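PDB 3QZB: putative superoxide reductase from Thermotoga maritima, which probably catalyses the one-electron reduction of superoxide to hydrogen peroxide at a non-haem iron centre, using electrons delivered by rubredoxin. Local coordinates for residues I47-V51 / P107-T111. Numbering follows the deposited sequence.
Sequences IVVTV and PTVTT
Ile47-Val51 and Pro107-Thr111 are antiparallel neighbours in the three-stranded sheet of the immunoglobulin-like beta-sandwich of this desulfoferrodoxin-family protein. Ile47 with Thr111 and Val49 with Val109 form hydrogen-bonded pairs, each closed by two backbone bonds. Ile47 N reaches Thr111 O at 2.8 Å, and Val49 N reaches Val109 O at 2.9 Å. A fifth bond, from Val51 N to Pro107 O (3.0 Å, N-H...O 167°), joins the strands where the chain bends at Pro107.

Ile47, Val49, Val109 and Thr111 share the face turned to the other sheet. There Val49 packs on Ile68, Val70 and Ala123; Val109 meets Phe88, and also Val109 of the second subunit. With chi1 at -171°, Thr111 sets OG1 opposite its N, bonded to Tyr86 OH, and CG2 4.1 Å from Ile47 CB. Val51 CB meets Pro107 CB at 4.2 Å, and the Val51 side chain lies near the iron ligands His29 and His57 and about 7 Å from the iron itself.

The other face carries Val48, Thr50, Thr108 and Thr110. The sheet continues through Thr110 into a strand of the second subunit. Val48 CG2 touches Thr110 OG1 at 3.7 Å. Thr50 and Thr108 stand next to each other, the methyl of each beside the hydroxyl of the other. One water bridges the segments beside the last strand bond, donating to Val51 O (2.8 Å) and hydrogen-bonding Thr108 OG1.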
loop_
_atom_site.group_PDB
_atom_site.type_symbol
_atom_site.label_atom_id
_atom_site.label_comp_id
_atom_site.label_asym_id
_atom_site.label_seq_id
_atom_site.Cartn_x
_atom_site.Cartn_y
_atom_site.Cartn_z
ATOM N N ILE A 47 -9.532 16.677 3.716
ATOM C CA ILE A 47 -8.328 17.031 3.000
ATOM C C ILE A 47 -8.389 16.422 1.603
ATOM O O ILE A 47 -8.513 15.221 1.431
ATOM C CB ILE A 47 -7.065 16.521 3.721
ATOM C CG1 ILE A 47 -6.974 17.053 5.150
ATOM C CG2 ILE A 47 -5.810 16.874 2.925
ATOM C CD1 ILE A 47 -5.822 16.388 5.969
ATOM N N VAL A 48 -8.393 17.329 0.613
ATOM C CA VAL A 48 -8.354 16.905 -0.796
ATOM C C VAL A 48 -6.934 17.120 -1.289
ATOM O O VAL A 48 -6.316 18.169 -1.055
ATOM C CB VAL A 48 -9.348 17.696 -1.671
ATOM C CG1 VAL A 48 -9.406 17.077 -3.077
ATOM C CG2 VAL A 48 -10.730 17.710 -1.048
ATOM N N VAL A 49 -6.395 16.111 -1.981
ATOM C CA VAL A 49 -5.082 16.278 -2.631
ATOM C C VAL A 49 -5.241 15.831 -4.095
ATOM O O VAL A 49 -5.820 14.792 -4.370
ATOM C CB VAL A 49 -3.973 15.480 -1.959
ATOM C CG1 VAL A 49 -2.639 15.834 -2.581
ATOM C CG2 VAL A 49 -3.949 15.703 -0.446
ATOM N N THR A 50 -4.758 16.684 -5.002
ATOM C CA THR A 50 -4.907 16.469 -6.447
ATOM C C THR A 50 -3.595 16.722 -7.155
ATOM O O THR A 50 -2.955 17.734 -6.949
ATOM C CB THR A 50 -5.957 17.446 -7.008
ATOM O OG1 THR A 50 -7.167 17.364 -6.230
ATOM C CG2 THR A 50 -6.266 17.168 -8.472
ATOM N N VAL A 51 -3.184 15.783 -7.998
ATOM C CA VAL A 51 -2.059 16.039 -8.945
ATOM C C VAL A 51 -2.731 16.337 -10.302
ATOM O O VAL A 51 -3.668 15.701 -10.701
ATOM C CB VAL A 51 -1.122 14.823 -9.027
ATOM C CG1 VAL A 51 -0.030 15.032 -10.081
ATOM C CG2 VAL A 51 -0.482 14.548 -7.650
ATOM N N PRO A 107 -5.645 10.823 -10.215
ATOM C CA PRO A 107 -4.865 11.123 -9.002
ATOM C C PRO A 107 -5.429 12.289 -8.197
ATOM O O PRO A 107 -4.878 13.364 -8.087
ATOM C CB PRO A 107 -3.471 11.397 -9.516
ATOM C CG PRO A 107 -3.717 12.039 -10.852
ATOM C CD PRO A 107 -4.919 11.276 -11.423
ATOM N N THR A 108 -6.591 11.971 -7.614
ATOM C CA THR A 108 -7.408 12.862 -6.808
ATOM C C THR A 108 -7.848 12.016 -5.633
ATOM O O THR A 108 -8.234 10.872 -5.809
ATOM C CB THR A 108 -8.617 13.443 -7.616
ATOM O OG1 THR A 108 -8.154 14.042 -8.814
ATOM C CG2 THR A 108 -9.367 14.497 -6.769
ATOM N N VAL A 109 -7.732 12.552 -4.421
ATOM C CA VAL A 109 -8.239 11.815 -3.263
ATOM C C VAL A 109 -8.765 12.807 -2.220
ATOM O O VAL A 109 -8.198 13.846 -2.010
ATOM C CB VAL A 109 -7.186 10.830 -2.689
ATOM C CG1 VAL A 109 -5.977 11.587 -2.091
ATOM C CG2 VAL A 109 -7.852 9.853 -1.668
ATOM N N THR A 110 -9.830 12.372 -1.551
ATOM C CA THR A 110 -10.316 13.070 -0.348
ATOM C C THR A 110 -10.230 12.087 0.813
ATOM O O THR A 110 -10.776 11.001 0.774
ATOM C CB THR A 110 -11.755 13.516 -0.491
ATOM O OG1 THR A 110 -11.874 14.297 -1.693
ATOM C CG2 THR A 110 -12.192 14.352 0.726
ATOM N N THR A 111 -9.504 12.497 1.844
ATOM C CA THR A 111 -9.336 11.769 3.106
ATOM C C THR A 111 -9.835 12.662 4.241
ATOM O O THR A 111 -9.943 13.885 4.096
ATOM C CB THR A 111 -7.862 11.354 3.261
ATOM O OG1 THR A 111 -7.673 10.462 4.357
ATOM C CG2 THR A 111 -6.922 12.479 3.444
HETATM O O HOH W 1 -6.250 14.649 -10.771
#